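Hypothetical protein Cgl1923 (Corynebacterium glutamicum ATCC 13032, PDB 2P90) is of unknown function but, as a member of the PAC2 family, may have a role related to proteasome assembly. Local coordinates at residues B[89-94]-B[105-110]; B[98-104]-B[225-230]; B[153-159]-B[192-198]; B[208-212]-B[237-241]. Residue numbers count along the deposited sequence, not the author numbering.

Contact 1: residues B[89-94]-B[105-110]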
# COMPACT_ATOMS: atom_id res chain seq x y z
N LEU B 89 -4.05 8.12 -15.59
CA LEU B 89 -3.19 6.97 -15.31
C LEU B 89 -3.53 5.79 -16.21
O LEU B 89 -3.63 4.67 -15.74
CB LEU B 89 -3.24 6.53 -13.83
CG LEU B 89 -2.25 6.96 -12.74
CD1 LEU B 89 -2.10 5.83 -11.69
CD2 LEU B 89 -0.88 7.37 -13.18
N ASN B 90 -3.73 6.07 -17.50
CA ASN B 90 -4.12 5.04 -18.46
C ASN B 90 -3.04 3.98 -18.61
O ASN B 90 -1.89 4.30 -18.85
CB ASN B 90 -4.48 5.63 -19.83
CG ASN B 90 -4.83 4.54 -20.88
OD1 ASN B 90 -5.91 3.89 -20.83
ND2 ASN B 90 -3.92 4.34 -21.84
N LEU B 91 -3.43 2.74 -18.36
CA LEU B 91 -2.65 1.57 -18.68
C LEU B 91 -3.33 1.09 -19.96
O LEU B 91 -4.45 0.58 -19.92
CB LEU B 91 -2.75 0.52 -17.56
CG LEU B 91 -2.06 -0.85 -17.71
CD1 LEU B 91 -0.54 -0.71 -17.79
CD2 LEU B 91 -2.40 -1.73 -16.57
N GLY B 92 -2.69 1.30 -21.10
CA GLY B 92 -3.30 0.96 -22.36
C GLY B 92 -2.37 0.19 -23.25
O GLY B 92 -1.16 0.23 -23.09
N LEU B 93 -2.98 -0.54 -24.19
CA LEU B 93 -2.29 -1.20 -25.28
C LEU B 93 -2.50 -0.35 -26.52
O LEU B 93 -3.64 0.00 -26.88
CB LEU B 93 -2.86 -2.60 -25.48
CG LEU B 93 -2.20 -3.46 -26.56
CD1 LEU B 93 -0.74 -3.67 -26.22
CD2 LEU B 93 -2.90 -4.81 -26.66
N HIS B 94 -1.38 -0.01 -27.16
CA HIS B 94 -1.42 0.85 -28.38
C HIS B 94 -0.79 0.15 -29.55
O HIS B 94 0.12 -0.67 -29.37
CB HIS B 94 -0.64 2.14 -28.20
CG HIS B 94 -1.18 3.02 -27.11
ND1 HIS B 94 -0.77 2.90 -25.80
CD2 HIS B 94 -2.09 4.01 -27.15
CE1 HIS B 94 -1.42 3.79 -25.07
NE2 HIS B 94 -2.23 4.47 -25.86
N LEU B 105 3.47 -2.93 -31.07
CA LEU B 105 2.55 -2.83 -29.96
C LEU B 105 3.25 -2.37 -28.68
O LEU B 105 4.37 -2.78 -28.35
CB LEU B 105 1.86 -4.18 -29.75
CG LEU B 105 0.49 -4.33 -30.35
CD1 LEU B 105 0.34 -3.77 -31.75
CD2 LEU B 105 0.03 -5.81 -30.28
N MET B 106 2.57 -1.51 -27.97
CA MET B 106 3.07 -1.04 -26.70
C MET B 106 1.99 -1.13 -25.58
O MET B 106 0.85 -0.67 -25.72
CB MET B 106 3.62 0.39 -26.87
CG MET B 106 4.19 0.96 -25.59
SD MET B 106 5.36 2.32 -25.84
CE MET B 106 6.77 1.48 -25.25
N LEU B 107 2.38 -1.79 -24.50
CA LEU B 107 1.62 -1.78 -23.27
C LEU B 107 2.36 -0.90 -22.28
O LEU B 107 3.46 -1.23 -21.83
CB LEU B 107 1.41 -3.19 -22.71
CG LEU B 107 0.68 -3.27 -21.37
CD1 LEU B 107 -0.79 -2.88 -21.55
CD2 LEU B 107 0.82 -4.69 -20.80
N SER B 108 1.76 0.24 -21.97
CA SER B 108 2.42 1.15 -21.10
C SER B 108 1.43 1.81 -20.16
O SER B 108 0.26 1.89 -20.44
CB SER B 108 3.20 2.17 -21.91
OG SER B 108 2.33 3.03 -22.62
N GLY B 109 1.94 2.31 -19.06
CA GLY B 109 1.13 2.98 -18.03
C GLY B 109 1.62 2.41 -16.71
O GLY B 109 2.69 1.81 -16.69
N PRO B 110 0.86 2.60 -15.61
CA PRO B 110 1.33 2.13 -14.29
C PRO B 110 1.39 0.60 -14.15
O PRO B 110 0.44 -0.09 -14.59
CB PRO B 110 0.25 2.66 -13.35
CG PRO B 110 -0.98 2.77 -14.24
CD PRO B 110 -0.43 3.30 -15.50
O HOH W 1 -1.12 4.18 -21.89
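Where the chain enters strand 92-97 of the hairpin with strand 103-108, Leu89 lays CD1 4.1 Å from CG of Pro110. Asn90 turns its CB away, but its carbonyl O meets CA of Gly109 at 3.4 Å in a CA-H...O contact; a CB on Gly109 would clash with Asn90 O and Leu91 CA. A water accepts a weak bond from Asn90 ND2 (2.8 Å) and donates to Ser108 O (3.0 Å), while Asn90 OD1 is hydrogen-bonded to Ser60 OG. Leu91 packs CB against CD of Pro110 (4.2 Å) and CD1 against CD1 of Leu107 (4.3 Å). Gly92 forms a hydrogen-bonded antiparallel pair with Ser108, its N and O bonding Ser108 O and N, both at 3.1 Å. Leu93, in a non-hydrogen-bonded pair with Leu107, shares the sheet face covered by helix 116-129. His94 then closes a second hydrogen-bonded pair, N to Met106 O at 2.7 Å and O to Met106 N at 2.9 Å. Backbone bonds thus fix the register, while leucines turn one face into hydrophobic core.

Contact 2: residues B[98-104]-B[225-230]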
# COMPACT_ATOMS: atom_id res chain seq x y z
N ASP B 98 6.43 3.12 -36.53
CA ASP B 98 7.76 3.74 -36.66
C ASP B 98 7.87 4.69 -37.88
O ASP B 98 6.88 4.92 -38.59
CB ASP B 98 8.87 2.69 -36.66
CG ASP B 98 8.94 1.86 -37.97
OD1 ASP B 98 8.23 2.17 -38.98
OD2 ASP B 98 9.73 0.88 -37.97
N ASN B 99 9.07 5.23 -38.11
CA ASN B 99 9.28 6.20 -39.20
C ASN B 99 8.88 5.67 -40.61
O ASN B 99 8.52 6.43 -41.50
CB ASN B 99 10.71 6.69 -39.19
CG ASN B 99 11.00 7.69 -38.08
OD1 ASN B 99 10.11 8.44 -37.66
ND2 ASN B 99 12.26 7.72 -37.62
N ASP B 100 8.92 4.35 -40.78
CA ASP B 100 8.46 3.69 -42.01
C ASP B 100 7.02 3.18 -41.96
O ASP B 100 6.61 2.38 -42.79
CB ASP B 100 9.40 2.51 -42.33
CG ASP B 100 10.84 2.97 -42.57
OD1 ASP B 100 11.04 3.87 -43.43
OD2 ASP B 100 11.75 2.46 -41.88
N ASN B 101 6.26 3.63 -40.96
CA ASN B 101 4.87 3.18 -40.79
C ASN B 101 4.75 1.66 -40.50
O ASN B 101 3.70 1.05 -40.68
CB ASN B 101 4.03 3.61 -42.01
CG ASN B 101 2.54 3.57 -41.76
OD1 ASN B 101 2.00 4.39 -40.98
ND2 ASN B 101 1.84 2.64 -42.42
N LYS B 102 5.85 1.06 -40.02
CA LYS B 102 5.83 -0.32 -39.56
C LYS B 102 5.21 -0.43 -38.14
O LYS B 102 5.70 0.24 -37.20
CB LYS B 102 7.24 -0.89 -39.56
CG LYS B 102 7.30 -2.38 -39.26
CD LYS B 102 8.73 -2.89 -39.19
CE LYS B 102 8.74 -4.20 -38.41
NZ LYS B 102 9.90 -5.08 -38.74
N PRO B 103 4.14 -1.25 -37.98
CA PRO B 103 3.45 -1.32 -36.69
C PRO B 103 4.19 -2.10 -35.61
O PRO B 103 4.82 -3.11 -35.88
CB PRO B 103 2.12 -2.04 -37.03
CG PRO B 103 2.45 -2.88 -38.27
CD PRO B 103 3.51 -2.11 -39.01
N PHE B 104 4.12 -1.59 -34.38
CA PHE B 104 4.40 -2.41 -33.22
C PHE B 104 3.42 -2.09 -32.10
O PHE B 104 2.65 -1.11 -32.14
CB PHE B 104 5.86 -2.27 -32.74
CG PHE B 104 6.23 -0.89 -32.28
CD1 PHE B 104 6.30 -0.60 -30.92
CD2 PHE B 104 6.52 0.12 -33.21
CE1 PHE B 104 6.68 0.68 -30.48
CE2 PHE B 104 6.89 1.39 -32.81
CZ PHE B 104 6.97 1.69 -31.43
N ALA B 225 13.66 -5.50 -32.79
CA ALA B 225 12.33 -5.57 -33.34
C ALA B 225 12.34 -5.02 -34.77
O ALA B 225 11.28 -4.97 -35.42
CB ALA B 225 11.36 -4.77 -32.47
N ASP B 226 13.53 -4.62 -35.23
CA ASP B 226 13.71 -4.04 -36.56
C ASP B 226 12.79 -2.84 -36.76
O ASP B 226 11.91 -2.84 -37.63
CB ASP B 226 13.49 -5.11 -37.66
CG ASP B 226 13.96 -4.66 -39.06
OD1 ASP B 226 14.82 -3.73 -39.16
OD2 ASP B 226 13.46 -5.24 -40.06
N LEU B 227 13.01 -1.81 -35.93
CA LEU B 227 12.20 -0.58 -35.96
C LEU B 227 13.07 0.63 -36.25
O LEU B 227 14.23 0.68 -35.86
CB LEU B 227 11.42 -0.38 -34.64
CG LEU B 227 10.49 -1.49 -34.11
CD1 LEU B 227 10.16 -1.33 -32.59
CD2 LEU B 227 9.19 -1.63 -34.94
N ASN B 228 12.49 1.62 -36.94
CA ASN B 228 13.16 2.88 -37.23
C ASN B 228 12.57 4.00 -36.37
O ASN B 228 11.51 4.56 -36.68
CB ASN B 228 13.11 3.18 -38.76
CG ASN B 228 13.63 4.61 -39.14
OD1 ASN B 228 14.13 5.37 -38.31
ND2 ASN B 228 13.48 4.96 -40.43
N LEU B 229 13.29 4.35 -35.30
CA LEU B 229 12.76 5.27 -34.28
C LEU B 229 13.38 6.68 -34.26
O LEU B 229 14.59 6.82 -34.28
CB LEU B 229 12.84 4.61 -32.89
CG LEU B 229 12.11 3.26 -32.75
CD1 LEU B 229 12.32 2.65 -31.36
CD2 LEU B 229 10.61 3.39 -33.05
N PRO B 230 12.56 7.73 -34.17
CA PRO B 230 13.20 9.04 -34.11
C PRO B 230 13.82 9.27 -32.71
O PRO B 230 13.10 9.43 -31.72
CB PRO B 230 12.04 10.02 -34.37
CG PRO B 230 10.80 9.28 -33.99
CD PRO B 230 11.09 7.81 -34.05
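Asp98 and Asn99 bind Asn228 from both ends of its backbone: Asn228 N donates to Asp98 OD2 (3.0 Å, nearly linear), and Asn99 N donates to Asn228 O (2.9 Å). The two asparagine side chains add Asn99 ND2 to Asn228 OD1 at 3.1 Å, and Asn228 ND2 reaches Asp100 OD2 in a weak bond of 3.4 Å. Asp98 also works inward, its OD1 accepting from Lys102 N at 2.8 Å, so one carboxylate both braces its own turn and holds the other segment. Lys102 NZ donates to Asp226 O (3.2 Å) and forms a long salt bridge with Asp226 OD2 (3.8 Å). Beneath this polar layer Leu227 CD1 sits over the Phe104 ring, 4.0 Å from its centroid in a CH-pi contact, and Leu229 CD2 approaches Phe104 CE2 at 4.2 Å; Leu49 of helix 41-52 packs on both Phe104 and Leu229. The type I turn Asp98-Asn101, at the tip of the beta hairpin of strands 92-97 and 103-108, thereby holds the connection between helices 211-225 and 232-250 against the central sheet.

Contact 3: residues B[153-159]-B[192-198]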
# COMPACT_ATOMS: atom_id res chain seq x y z
N VAL B 153 22.93 -2.52 -21.39
CA VAL B 153 21.67 -3.23 -21.27
C VAL B 153 21.95 -4.74 -21.17
O VAL B 153 22.67 -5.32 -21.98
CB VAL B 153 20.74 -2.92 -22.47
CG1 VAL B 153 19.61 -3.97 -22.61
CG2 VAL B 153 20.12 -1.57 -22.30
N THR B 154 21.38 -5.37 -20.15
CA THR B 154 21.45 -6.83 -20.05
C THR B 154 20.08 -7.45 -20.37
O THR B 154 19.06 -6.77 -20.28
CB THR B 154 21.97 -7.30 -18.68
OG1 THR B 154 21.22 -6.67 -17.66
CG2 THR B 154 23.42 -6.90 -18.49
N ALA B 155 20.06 -8.71 -20.78
CA ALA B 155 18.82 -9.35 -21.21
C ALA B 155 18.62 -10.72 -20.55
O ALA B 155 19.61 -11.40 -20.18
CB ALA B 155 18.73 -9.45 -22.74
N HIS B 156 17.34 -11.06 -20.34
CA HIS B 156 16.92 -12.39 -19.94
C HIS B 156 15.67 -12.79 -20.72
O HIS B 156 14.96 -11.93 -21.24
CB HIS B 156 16.72 -12.53 -18.43
CG HIS B 156 15.71 -11.59 -17.85
ND1 HIS B 156 14.34 -11.78 -17.99
CD2 HIS B 156 15.85 -10.47 -17.10
CE1 HIS B 156 13.70 -10.80 -17.37
NE2 HIS B 156 14.60 -9.99 -16.84
N GLY B 157 15.41 -14.08 -20.80
CA GLY B 157 14.32 -14.58 -21.61
C GLY B 157 14.78 -15.63 -22.63
O GLY B 157 15.86 -16.22 -22.47
N ASN B 158 13.95 -15.85 -23.65
CA ASN B 158 14.17 -16.91 -24.63
C ASN B 158 14.27 -16.36 -26.06
O ASN B 158 14.30 -17.14 -27.02
CB ASN B 158 13.07 -17.99 -24.50
CG ASN B 158 11.67 -17.48 -24.88
OD1 ASN B 158 11.53 -16.43 -25.54
ND2 ASN B 158 10.64 -18.22 -24.48
N SER B 159 14.32 -15.04 -26.20
CA SER B 159 14.48 -14.36 -27.48
C SER B 159 15.55 -13.26 -27.37
O SER B 159 15.55 -12.27 -28.12
CB SER B 159 13.14 -13.80 -27.95
OG SER B 159 12.54 -12.93 -26.97
N LYS B 192 5.97 -19.22 -25.37
CA LYS B 192 6.07 -18.00 -26.18
C LYS B 192 7.43 -17.32 -26.16
O LYS B 192 8.22 -17.52 -25.24
CB LYS B 192 5.07 -16.95 -25.67
CG LYS B 192 3.80 -16.84 -26.46
CD LYS B 192 2.82 -17.89 -26.02
CE LYS B 192 1.55 -17.22 -25.60
NZ LYS B 192 0.65 -18.27 -25.05
N ASN B 193 7.68 -16.48 -27.17
CA ASN B 193 8.88 -15.65 -27.23
C ASN B 193 8.78 -14.45 -26.27
O ASN B 193 7.89 -13.60 -26.44
CB ASN B 193 9.14 -15.16 -28.67
CG ASN B 193 9.53 -16.29 -29.63
OD1 ASN B 193 10.17 -17.29 -29.24
ND2 ASN B 193 9.16 -16.14 -30.91
N VAL B 194 9.70 -14.37 -25.30
CA VAL B 194 9.72 -13.24 -24.36
C VAL B 194 11.12 -12.91 -23.78
O VAL B 194 11.87 -13.81 -23.40
CB VAL B 194 8.67 -13.44 -23.18
CG1 VAL B 194 8.96 -14.71 -22.35
CG2 VAL B 194 8.64 -12.21 -22.28
N SER B 195 11.44 -11.62 -23.72
CA SER B 195 12.67 -11.12 -23.09
C SER B 195 12.41 -9.89 -22.23
O SER B 195 11.41 -9.14 -22.43
CB SER B 195 13.74 -10.80 -24.16
OG SER B 195 14.09 -11.98 -24.87
N GLY B 196 13.29 -9.70 -21.26
CA GLY B 196 13.32 -8.52 -20.41
C GLY B 196 14.65 -7.83 -20.57
O GLY B 196 15.71 -8.45 -20.41
N TYR B 197 14.61 -6.54 -20.93
CA TYR B 197 15.81 -5.70 -21.07
C TYR B 197 15.95 -4.74 -19.90
O TYR B 197 15.09 -3.92 -19.62
CB TYR B 197 15.83 -4.90 -22.37
CG TYR B 197 15.76 -5.67 -23.68
CD1 TYR B 197 15.98 -7.06 -23.75
CD2 TYR B 197 15.51 -4.98 -24.87
CE1 TYR B 197 15.93 -7.75 -24.98
CE2 TYR B 197 15.47 -5.66 -26.12
CZ TYR B 197 15.68 -7.03 -26.15
OH TYR B 197 15.59 -7.66 -27.36
N THR B 198 17.07 -4.83 -19.23
CA THR B 198 17.40 -3.91 -18.18
C THR B 198 18.57 -3.01 -18.61
O THR B 198 19.64 -3.48 -19.01
CB THR B 198 17.79 -4.70 -16.91
OG1 THR B 198 16.78 -5.68 -16.66
CG2 THR B 198 17.94 -3.77 -15.71
O HOH W 2 13.99 -9.92 -27.91
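Lys192 opens the second segment with its carbonyl O accepting from Asn158 ND2 at 2.6 Å, while its ammonium group pairs with Glu128. Asn193 places CA 3.2 Å from Asn158 OD1, and that same oxygen accepts from Val194 N at 2.8 Å. Since Val194 O in turn accepts from Asn158 N (2.9 Å), backbone N and side-chain OD1 of Asn158 together continue the pairing past strand 153-157. Ser195 OG and Ser159 OG share a hydrogen bond of 2.8 Å; Ser159 OG is also bonded to Asn134. Opposite Ser195 stands Gly157, where a CB would run into Val194 O and Ser195 CA; Gly157 CA and Ser195 CA lie 4.1 Å apart. Here strand 153-157 forms one border of the mixed central sheet within the chain, antiparallel to strand 194-202, and a second subunit meets it: Asn81 of that subunit bonds Ala155 O, and its Val83 packs on His156. Gly196 forms a hydrogen-bonded pair with His156 (N to O 2.8 Å, O to N 3.1 Å), and its CA lies over the imidazole face, 4.1 Å from the ring centroid. Tyr197 touches Ala155 CB through CD1 (3.8 Å) and Val153 CG1 through CB (3.9 Å); water 2 donates to Ser159 O and accepts from Tyr197 OH, both at 2.8 Å, and Tyr197 OH also bonds Ser224 OG. Thr198 completes the ladder, N to Thr154 O at 3.0 Å and O to Thr154 N at 2.8 Å.

Contact 4: residues B[208-212]-B[237-241]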
# COMPACT_ATOMS: atom_id res chain seq x y z
N SER B 208 17.06 11.14 -10.75
CA SER B 208 16.75 12.19 -11.74
C SER B 208 16.74 11.58 -13.12
O SER B 208 17.35 10.53 -13.32
CB SER B 208 17.83 13.30 -11.72
OG SER B 208 17.99 13.81 -10.41
N PRO B 209 16.03 12.20 -14.08
CA PRO B 209 16.07 11.71 -15.46
C PRO B 209 17.50 11.48 -15.98
O PRO B 209 18.36 12.35 -15.89
CB PRO B 209 15.35 12.82 -16.23
CG PRO B 209 14.36 13.36 -15.23
CD PRO B 209 15.12 13.36 -13.94
N TYR B 210 17.75 10.29 -16.49
CA TYR B 210 19.02 9.94 -17.13
C TYR B 210 18.74 9.47 -18.58
O TYR B 210 18.65 8.28 -18.85
CB TYR B 210 19.79 8.90 -16.30
CG TYR B 210 21.23 8.78 -16.69
CD1 TYR B 210 22.16 9.77 -16.36
CD2 TYR B 210 21.68 7.67 -17.39
CE1 TYR B 210 23.50 9.64 -16.73
CE2 TYR B 210 22.98 7.53 -17.77
CZ TYR B 210 23.89 8.52 -17.45
OH TYR B 210 25.19 8.35 -17.83
N PRO B 211 18.55 10.43 -19.50
CA PRO B 211 18.19 10.12 -20.91
C PRO B 211 19.07 9.17 -21.68
O PRO B 211 18.58 8.53 -22.61
CB PRO B 211 18.14 11.50 -21.59
CG PRO B 211 17.91 12.47 -20.47
CD PRO B 211 18.58 11.89 -19.25
N ALA B 212 20.35 9.06 -21.35
CA ALA B 212 21.21 8.07 -22.04
C ALA B 212 20.63 6.63 -21.91
O ALA B 212 20.76 5.79 -22.81
CB ALA B 212 22.66 8.15 -21.54
N ASP B 237 19.34 15.65 -25.20
CA ASP B 237 19.07 15.55 -23.75
C ASP B 237 20.17 14.88 -22.93
O ASP B 237 20.43 15.30 -21.80
CB ASP B 237 17.77 14.78 -23.48
CG ASP B 237 16.51 15.54 -23.89
OD1 ASP B 237 16.59 16.70 -24.37
OD2 ASP B 237 15.41 14.95 -23.73
N ALA B 238 20.76 13.82 -23.49
CA ALA B 238 21.78 13.01 -22.83
C ALA B 238 23.06 13.80 -22.70
O ALA B 238 23.70 13.78 -21.65
CB ALA B 238 22.02 11.75 -23.60
N GLU B 239 23.42 14.51 -23.77
CA GLU B 239 24.62 15.33 -23.81
C GLU B 239 24.50 16.47 -22.81
O GLU B 239 25.50 16.88 -22.22
CB GLU B 239 24.85 15.88 -25.21
CG GLU B 239 25.17 14.80 -26.25
CD GLU B 239 25.02 15.26 -27.71
OE1 GLU B 239 24.54 16.41 -27.97
OE2 GLU B 239 25.37 14.45 -28.61
N LYS B 240 23.28 16.95 -22.61
CA LYS B 240 23.03 18.06 -21.70
C LYS B 240 23.11 17.60 -20.24
O LYS B 240 23.70 18.31 -19.42
CB LYS B 240 21.69 18.74 -22.04
CG LYS B 240 21.19 19.76 -21.05
CD LYS B 240 21.56 21.20 -21.44
CE LYS B 240 20.67 22.24 -20.70
NZ LYS B 240 19.21 22.21 -21.12
N VAL B 241 22.56 16.41 -19.93
CA VAL B 241 22.75 15.83 -18.58
C VAL B 241 24.21 15.39 -18.29
O VAL B 241 24.71 15.56 -17.18
CB VAL B 241 21.66 14.75 -18.16
CG1 VAL B 241 21.15 14.03 -19.35
CG2 VAL B 241 22.21 13.72 -17.15
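The chain runs from the extended residues Ser208 to Tyr210 into the first turn of helix 211-225, whereas 237-241 lies wholly inside helix 232-250, with helical backbone angles throughout. The backbones come closest at Pro211 and Ala238, whose CA atoms are 5.0 Å apart, a tight approach allowed by the small side chain of Ala238. Pro211 is the centre of the contact. Its ring spans one turn of the helix opposite: CG lies 3.8 Å from CB of Asp237, CB lies 4.4 Å from CB of Ala238, and CD is 3.3 Å from CG1 of Val241, a distance to be read with caution because the modelled chi1 of Val241 (30°) falls between rotamer wells. Ala212 follows with its CB 4.2 Å from CB of Ala238, so that two alanines meet directly beside the proline. Tyr210 directs its CB away from the helix, yet the ring returns far enough for CD1 to touch CG2 of Val241 at 4.0 Å. Tyr210 also packs on Val201 and Pro202 of strand 194-202 and on His147, which ties the start of helix 211-225 to the sheet. No hydrogen bond crosses between the two segments, and only 221 Å² is buried. Consecutive helices therefore meet here through van der Waals contact of mostly apolar side-chain atoms, and shape rather than polar pairing sets the fit.

Contacts 1, 2 and 3 all involve the central sheet, whereas contact 4 joins two helices that follow its strand 194-202. Contacts 1 and 2 adjoin in sequence and share strand 103-108, with centres 18 Å apart, so the hairpin paired in contact 1 has its tip held in contact 2. Contact 3 is nested in the loop that contact 2 closes; their nearest atoms are about 6 Å apart. Helix 211-225 runs between contact 4 and contact 2; the centres of these contacts are 23 Å apart. Contacts 3 and 4 lie on opposite sides of the chain's centre, 25 Å between centres. Among the four, contact 3 alone is touched by another subunit.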